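Local coordinates for protein putative acetylornithine deacetylase (Sulfolobus tokodaii, PDB 3VPB) that probably catalyses the ATP-dependent joining of the amino group of glutamate to the gamma-carboxyl of the C-terminal glutamate of the carrier protein LysW, at residues B[38-43]-B[64-69]; B[2-7]-B[45-50]; B[102-107]-B[165-170]. All blocks are in the same frame, centred on the assembly; numbering follows the deposited sequence. Where two conformers were deposited one is given.

Contact 1. Residues B[38-43]-B[64-69]; sequences LPFNKA and SAVLEA
No direct hydrogen bond joins Pro39 to Val66, yet one water is hydrogen-bonded to both their carbonyl oxygens, lying 2.8 Å from Pro39 O and 2.9 Å from Val66 O. Around this bridge the packing turns on Val66, which projects from helix 57-69 with its two methyls divided between different partners. CG1, anti to the backbone N (chi1 -179°), reaches the short strand 38-39, approaching Pro39 O to 3.4 Å and Leu38 CB to 3.9 Å. CG2 instead lies over one face of the Phe40 ring as a CH-pi contact, 4.2 Å from its centroid. One helical turn on, Ala69 CB meets the same ring at its edge, in the ring plane, 3.6 Å from CE2. Phe40 is the centre of an inverse gamma turn, closed by a weak bond from Asn41 N to Pro39 O. Ile106 of the second subunit packs on both Phe40 and Val66, and Leu38 and Pro39 pair antiparallel with a strand of that subunit, so the contact lies at the interface with it. The apolar contacts of Val66 and Ala69 probably set the place of the Phe40 ring, while the water serves two carbonyls that have no donor across the contact.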
# COMPACT_ATOMS: atom_id res chain seq x y z
N LEU B 38 7.70 6.31 23.60
CA LEU B 38 7.14 5.99 24.94
C LEU B 38 7.72 4.68 25.45
O LEU B 38 7.55 3.64 24.82
CB LEU B 38 5.61 5.87 24.86
CG LEU B 38 4.80 7.14 24.52
CD1 LEU B 38 3.29 6.88 24.70
CD2 LEU B 38 5.23 8.29 25.38
N PRO B 39 8.40 4.71 26.62
CA PRO B 39 9.03 3.46 27.05
C PRO B 39 8.11 2.61 27.90
O PRO B 39 7.24 3.15 28.60
CB PRO B 39 10.21 3.95 27.89
CG PRO B 39 9.79 5.27 28.43
CD PRO B 39 8.71 5.84 27.52
N PHE B 40 8.28 1.28 27.81
CA PHE B 40 7.58 0.34 28.68
C PHE B 40 8.38 0.29 29.95
O PHE B 40 9.27 -0.56 30.12
CB PHE B 40 7.54 -1.06 28.07
CG PHE B 40 6.33 -1.34 27.26
CD1 PHE B 40 6.41 -1.51 25.89
CD2 PHE B 40 5.08 -1.43 27.86
CE1 PHE B 40 5.28 -1.80 25.14
CE2 PHE B 40 3.95 -1.71 27.10
CZ PHE B 40 4.05 -1.88 25.75
N ASN B 41 8.08 1.24 30.83
CA ASN B 41 8.63 1.21 32.18
C ASN B 41 7.79 2.03 33.13
O ASN B 41 6.69 2.46 32.80
CB ASN B 41 10.10 1.65 32.18
CG ASN B 41 10.28 3.10 31.80
OD1 ASN B 41 9.33 3.88 31.79
ND2 ASN B 41 11.51 3.47 31.50
N LYS B 42 8.30 2.24 34.34
CA LYS B 42 7.49 2.88 35.36
C LYS B 42 7.50 4.42 35.30
O LYS B 42 6.77 5.06 36.04
CB LYS B 42 7.86 2.30 36.74
CG LYS B 42 7.59 0.78 36.82
CD LYS B 42 7.94 0.14 38.17
CE LYS B 42 9.41 -0.30 38.25
NZ LYS B 42 10.32 0.86 38.52
N ALA B 43 8.28 5.00 34.38
CA ALA B 43 8.44 6.47 34.28
C ALA B 43 7.13 7.25 34.09
O ALA B 43 6.93 8.30 34.71
CB ALA B 43 9.44 6.84 33.16
N SER B 64 -2.12 4.36 24.56
CA SER B 64 -2.96 3.94 25.70
C SER B 64 -2.39 2.66 26.34
O SER B 64 -2.31 2.55 27.56
CB SER B 64 -4.41 3.74 25.24
OG SER B 64 -5.29 3.50 26.33
N ALA B 65 -2.03 1.69 25.51
CA ALA B 65 -1.45 0.44 26.02
C ALA B 65 -0.16 0.67 26.81
O ALA B 65 0.04 0.08 27.88
CB ALA B 65 -1.19 -0.50 24.87
N VAL B 66 0.74 1.50 26.27
CA VAL B 66 2.00 1.79 26.97
C VAL B 66 1.77 2.52 28.29
O VAL B 66 2.37 2.16 29.29
CB VAL B 66 2.99 2.56 26.11
CG1 VAL B 66 4.34 2.83 26.91
CG2 VAL B 66 3.30 1.78 24.80
N LEU B 67 0.85 3.48 28.31
CA LEU B 67 0.51 4.22 29.55
C LEU B 67 -0.14 3.31 30.60
O LEU B 67 0.18 3.38 31.80
CB LEU B 67 -0.39 5.43 29.23
CG LEU B 67 0.40 6.56 28.54
CD1 LEU B 67 -0.56 7.41 27.71
CD2 LEU B 67 1.11 7.46 29.60
N GLU B 68 -1.04 2.44 30.16
CA GLU B 68 -1.65 1.43 31.06
C GLU B 68 -0.62 0.51 31.70
O GLU B 68 -0.78 0.09 32.85
CB GLU B 68 -2.64 0.58 30.28
CG GLU B 68 -3.84 1.37 29.84
CD GLU B 68 -4.79 0.55 28.95
OE1 GLU B 68 -5.97 0.94 28.90
OE2 GLU B 68 -4.38 -0.48 28.35
N ALA B 69 0.41 0.16 30.95
CA ALA B 69 1.46 -0.72 31.44
C ALA B 69 2.23 -0.03 32.58
O ALA B 69 2.77 -0.70 33.46
CB ALA B 69 2.39 -1.10 30.31
O HOH W 1 5.10 2.24 30.14

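Contact 2. Residues B[2-7]-B[45-50]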
# COMPACT_ATOMS: atom_id res chain seq x y z
N ARG B 2 -2.20 14.61 38.26
CA ARG B 2 -1.36 14.97 37.14
C ARG B 2 -1.93 14.26 35.94
O ARG B 2 -2.03 13.04 35.92
CB ARG B 2 0.10 14.55 37.37
CG ARG B 2 1.00 15.70 37.69
CD ARG B 2 2.08 15.88 36.61
NE ARG B 2 3.33 15.29 37.07
CZ ARG B 2 4.50 15.35 36.43
NH1 ARG B 2 4.62 15.97 35.25
NH2 ARG B 2 5.56 14.77 36.99
N VAL B 3 -2.28 15.04 34.93
CA VAL B 3 -2.91 14.53 33.73
C VAL B 3 -1.92 14.67 32.58
O VAL B 3 -1.17 15.63 32.51
CB VAL B 3 -4.19 15.36 33.39
CG1 VAL B 3 -4.78 14.96 32.02
CG2 VAL B 3 -5.23 15.21 34.50
N VAL B 4 -1.91 13.68 31.69
CA VAL B 4 -1.19 13.85 30.43
C VAL B 4 -2.17 13.82 29.28
O VAL B 4 -3.04 12.96 29.23
CB VAL B 4 -0.00 12.83 30.25
CG1 VAL B 4 -0.47 11.41 30.21
CG2 VAL B 4 0.82 13.19 28.97
N LEU B 5 -2.03 14.76 28.36
CA LEU B 5 -2.87 14.84 27.18
C LEU B 5 -2.02 14.34 26.02
O LEU B 5 -0.99 14.91 25.75
CB LEU B 5 -3.33 16.30 26.96
CG LEU B 5 -4.17 16.69 25.72
CD1 LEU B 5 -5.51 15.92 25.71
CD2 LEU B 5 -4.45 18.22 25.72
N ILE B 6 -2.43 13.23 25.41
CA ILE B 6 -1.63 12.52 24.42
C ILE B 6 -2.19 12.91 23.06
O ILE B 6 -3.37 12.72 22.79
CB ILE B 6 -1.78 10.98 24.61
CG1 ILE B 6 -1.20 10.53 25.96
CG2 ILE B 6 -1.16 10.21 23.43
CD1 ILE B 6 0.34 10.75 26.09
N VAL B 7 -1.34 13.46 22.19
CA VAL B 7 -1.84 14.03 20.93
C VAL B 7 -0.91 13.65 19.77
O VAL B 7 0.22 13.22 20.01
CB VAL B 7 -1.93 15.59 21.02
CG1 VAL B 7 -2.79 16.02 22.24
CG2 VAL B 7 -0.52 16.23 21.09
N GLY B 45 4.25 6.50 35.03
CA GLY B 45 3.41 6.37 36.22
C GLY B 45 3.37 7.65 37.05
O GLY B 45 2.66 7.72 38.06
N ARG B 46 4.12 8.66 36.65
CA ARG B 46 4.02 9.98 37.25
C ARG B 46 2.66 10.62 36.95
O ARG B 46 2.24 11.53 37.68
CB ARG B 46 5.19 10.87 36.79
CG ARG B 46 5.10 11.42 35.37
CD ARG B 46 6.43 12.06 34.99
NE ARG B 46 6.49 12.55 33.62
CZ ARG B 46 6.98 11.85 32.59
NH1 ARG B 46 7.02 12.39 31.38
NH2 ARG B 46 7.42 10.60 32.77
N TYR B 47 1.98 10.15 35.90
CA TYR B 47 0.63 10.64 35.57
C TYR B 47 -0.44 9.75 36.16
O TYR B 47 -0.32 8.52 36.17
CB TYR B 47 0.42 10.77 34.07
CG TYR B 47 1.46 11.63 33.40
CD1 TYR B 47 1.51 13.00 33.64
CD2 TYR B 47 2.41 11.07 32.54
CE1 TYR B 47 2.47 13.80 33.03
CE2 TYR B 47 3.38 11.87 31.93
CZ TYR B 47 3.41 13.23 32.20
OH TYR B 47 4.35 14.02 31.58
N ASP B 48 -1.47 10.39 36.69
CA ASP B 48 -2.62 9.69 37.23
C ASP B 48 -3.61 9.31 36.14
O ASP B 48 -4.18 8.19 36.15
CB ASP B 48 -3.23 10.57 38.30
CG ASP B 48 -2.21 10.92 39.40
OD1 ASP B 48 -1.74 9.98 40.07
OD2 ASP B 48 -1.81 12.09 39.52
N VAL B 49 -3.79 10.21 35.17
CA VAL B 49 -4.79 10.01 34.12
C VAL B 49 -4.19 10.47 32.80
O VAL B 49 -3.50 11.47 32.77
CB VAL B 49 -6.08 10.83 34.38
CG1 VAL B 49 -7.04 10.72 33.19
CG2 VAL B 49 -6.78 10.37 35.66
N ALA B 50 -4.48 9.73 31.74
CA ALA B 50 -4.08 10.12 30.36
C ALA B 50 -5.33 10.30 29.50
O ALA B 50 -6.22 9.46 29.52
CB ALA B 50 -3.17 9.04 29.77
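The Tyr47 ring is sandwiched between Val4 and Arg46. Val4 CB stands over the centre of one face, 3.5 Å from the centroid and only 6° off the normal, a close CH-pi contact. Over the centre of the opposite face lies Arg46 CG, 3.8 Å above the plane. From there the Arg46 chain runs out extended, and Tyr47 CE2 lies over one face of its guanidinium, toward the rim, while Arg2 NH2 comes up at the edge of that group. Arg46 NH2 is hydrogen-bonded to Ala43 O. The two guanidinium planes are turned 54° apart, and Arg46 CG in turn covers one face of the Arg2 group toward its rim. Arg2 NH2 lies 3.5 Å from Arg46 CD and 4.1 Å from Arg46 NE, a proximity of like charges probably eased by Asp29: its OD1 forms a salt bridge with Arg2 NH1 and a hydrogen bond with Tyr47 OH.

Beneath these side chains, 2-7 and 49-52 are neighbouring parallel strands in the Rossmann-like sheet of the preATP-grasp domain. Val3 pairs with Val49 and Val4 with Ala50, and Val4 N donates to Val49 O (2.9 Å). Arg2 O accepts from Asp48 N at 2.8 Å and, weakly, from Val49 N. The Asp48 side chain returns the grip, OD2 using its anti lone pair to take Arg2 N. With chi1 at 63°, Val4 CG1 sits between the backbone N and carbonyl carbon and meets Ala50 CB at 3.6 Å, on the face covered by helix 57-69.

Contact 3. Residues B[102-107]-B[165-170]; sequences PDSIIA and IVQEYI. With ADP (adenosine-5'-diphosphate), chain L.
Residues 165-170 form the strand and following loop that grip the adenine of ADP in the ATP-grasp domain, and residues 102-107 run beside them as the antiparallel neighbour. Ile105 and Val166 are a hydrogen-bonded pair; Ser104 faces Gln167 in the adjoining non-hydrogen-bonded one. Adenine N6 donates to Gln167 OE1 (2.8 Å) and to Glu168 O (2.9 Å), while Ile170 N donates to adenine N1 (2.9 Å). The Gln167 amide is also held from the other strand: its NE2 gives a hydrogen to Ser104 OG at 3.0 Å, and that hydroxyl passes its own to Pro102 O at 2.7 Å. Pro102 CB and CG lie beside the amide nitrogen. Lys127 NZ also binds Gln167 OE1, and Tyr91 OH is hydrogen-bonded to NE2. An alanine in place of Gln167 would probably leave adenine N6 with the Glu168 carbonyl as its remaining partner described here, and deprive Ser104 OG of the N-H it now accepts from.

Next along, Asp103 and Glu168 are tied twice, Asp103 N to Glu168 OE2 (2.8 Å, N-H...O 171°) and Glu168 N to Asp103 O (3.1 Å). Their carboxylates come close, with Asp103 OD2 3.6 Å from Glu168 OE2; the salt bridge from Lys244 to OE2 would probably offset this repulsion. Together with Lys127 and Tyr91, the Ser104 bond probably sets which end of the Gln167 amide faces the adenine, giving N6 an acceptor.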
# COMPACT_ATOMS: atom_id res chain seq x y z
N PRO B 102 -27.46 -2.56 12.25
CA PRO B 102 -28.01 -2.86 10.92
C PRO B 102 -27.83 -4.34 10.57
O PRO B 102 -26.85 -4.96 10.98
CB PRO B 102 -27.14 -2.01 9.98
CG PRO B 102 -26.57 -0.92 10.86
CD PRO B 102 -26.35 -1.60 12.21
N ASP B 103 -28.79 -4.91 9.84
CA ASP B 103 -28.65 -6.31 9.42
C ASP B 103 -27.38 -6.46 8.60
O ASP B 103 -27.25 -5.81 7.58
CB ASP B 103 -29.86 -6.71 8.58
CG ASP B 103 -31.11 -6.93 9.41
OD1 ASP B 103 -31.01 -7.01 10.65
OD2 ASP B 103 -32.19 -7.06 8.80
N SER B 104 -26.44 -7.30 9.05
CA SER B 104 -25.08 -7.23 8.46
C SER B 104 -24.55 -8.61 8.15
O SER B 104 -24.90 -9.56 8.83
CB SER B 104 -24.10 -6.58 9.41
OG SER B 104 -24.48 -5.27 9.75
N ILE B 105 -23.72 -8.70 7.11
CA ILE B 105 -23.04 -9.94 6.76
C ILE B 105 -21.57 -9.57 6.55
O ILE B 105 -21.26 -8.53 5.98
CB ILE B 105 -23.59 -10.54 5.45
CG1 ILE B 105 -25.08 -10.81 5.54
CG2 ILE B 105 -22.86 -11.86 5.11
CD1 ILE B 105 -25.71 -11.22 4.19
N ILE B 106 -20.67 -10.41 7.04
CA ILE B 106 -19.24 -10.14 6.93
C ILE B 106 -18.64 -11.00 5.83
O ILE B 106 -18.88 -12.21 5.78
CB ILE B 106 -18.53 -10.39 8.28
CG1 ILE B 106 -19.16 -9.52 9.36
CG2 ILE B 106 -17.01 -10.14 8.18
CD1 ILE B 106 -19.36 -8.02 8.98
N ALA B 107 -17.86 -10.36 4.96
CA ALA B 107 -17.24 -11.04 3.83
C ALA B 107 -15.74 -10.78 3.87
O ALA B 107 -15.29 -9.62 3.82
CB ALA B 107 -17.84 -10.51 2.53
N ILE B 165 -18.03 -5.23 5.52
CA ILE B 165 -19.28 -5.25 6.28
C ILE B 165 -20.39 -4.88 5.30
O ILE B 165 -20.47 -3.74 4.87
CB ILE B 165 -19.28 -4.27 7.45
CG1 ILE B 165 -18.04 -4.48 8.34
CG2 ILE B 165 -20.58 -4.43 8.27
CD1 ILE B 165 -17.89 -3.41 9.47
N VAL B 166 -21.21 -5.86 4.95
CA VAL B 166 -22.24 -5.69 3.94
C VAL B 166 -23.56 -5.60 4.67
O VAL B 166 -23.98 -6.57 5.29
CB VAL B 166 -22.26 -6.90 3.00
CG1 VAL B 166 -23.40 -6.78 1.97
CG2 VAL B 166 -20.87 -7.10 2.32
N GLN B 167 -24.24 -4.46 4.59
CA GLN B 167 -25.42 -4.30 5.44
C GLN B 167 -26.57 -3.57 4.78
O GLN B 167 -26.43 -2.94 3.73
CB GLN B 167 -25.06 -3.64 6.79
CG GLN B 167 -24.04 -2.55 6.72
CD GLN B 167 -23.84 -1.75 8.02
OE1 GLN B 167 -23.86 -0.54 7.95
NE2 GLN B 167 -23.63 -2.42 9.18
N GLU B 168 -27.72 -3.68 5.42
CA GLU B 168 -28.91 -2.99 4.93
C GLU B 168 -28.68 -1.49 4.93
O GLU B 168 -27.99 -0.96 5.80
CB GLU B 168 -30.14 -3.35 5.78
CG GLU B 168 -30.01 -2.99 7.22
CD GLU B 168 -31.29 -3.22 8.01
OE1 GLU B 168 -32.40 -2.96 7.45
OE2 GLU B 168 -31.19 -3.66 9.18
N TYR B 169 -29.28 -0.82 3.95
CA TYR B 169 -29.20 0.62 3.86
C TYR B 169 -30.36 1.22 4.65
O TYR B 169 -31.51 0.91 4.38
CB TYR B 169 -29.25 1.02 2.39
CG TYR B 169 -29.20 2.50 2.16
CD1 TYR B 169 -28.14 3.27 2.66
CD2 TYR B 169 -30.21 3.14 1.45
CE1 TYR B 169 -28.10 4.65 2.45
CE2 TYR B 169 -30.17 4.52 1.22
CZ TYR B 169 -29.12 5.25 1.71
OH TYR B 169 -29.11 6.61 1.49
N ILE B 170 -30.04 2.04 5.66
CA ILE B 170 -31.07 2.57 6.55
C ILE B 170 -30.99 4.08 6.49
O ILE B 170 -30.08 4.70 7.08
CB ILE B 170 -30.90 2.08 8.04
CG1 ILE B 170 -30.69 0.57 8.10
CG2 ILE B 170 -32.11 2.47 8.88
CD1 ILE B 170 -30.39 0.03 9.52
PB ADP L . -17.51 6.23 9.88
O1B ADP L . -16.80 5.61 11.02
O2B ADP L . -18.29 7.50 10.19
O3B ADP L . -16.71 6.37 8.61
PA ADP L . -20.18 5.12 9.61
O1A ADP L . -20.56 3.65 9.61
O2A ADP L . -20.60 6.08 10.71
O3A ADP L . -18.58 5.12 9.43
O5' ADP L . -20.71 5.70 8.20
C5' ADP L . -20.59 7.07 7.81
C4' ADP L . -21.92 7.57 7.29
O4' ADP L . -22.38 6.68 6.26
C3' ADP L . -22.99 7.52 8.38
O3' ADP L . -23.03 8.75 9.12
C2' ADP L . -24.26 7.30 7.60
O2' ADP L . -24.74 8.54 7.07
C1' ADP L . -23.78 6.47 6.44
N9 ADP L . -23.99 5.03 6.71
C8 ADP L . -23.09 4.12 7.14
N7 ADP L . -23.67 2.92 7.20
C5 ADP L . -24.95 3.05 6.80
C6 ADP L . -26.12 2.18 6.66
N6 ADP L . -26.01 0.86 6.93
N1 ADP L . -27.27 2.71 6.16
C2 ADP L . -27.39 4.01 5.86
N3 ADP L . -26.36 4.88 6.01
C4 ADP L . -25.15 4.44 6.48

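In the fold
From the N terminus, strand 2-7 opens contact 2, which residues 45-50 close after the chain has passed through helix 12-23, strand 27-32 and residues 38-43. Those last residues open contact 1, closed later by helix 57-69, so the two loops cross. They also touch: Leu67 of the helix packs on Ile6 and Ala50, tying helix to sheet within the preATP-grasp domain. Contact 3 follows in series, closing a separate loop in the ATP-grasp domain, its centre about 38 Å from that of contact 1 and across the chain's centre. Both reach the second subunit, where residues of one contact's segments meet those of the other: Ser104 packs on Phe40 of that subunit.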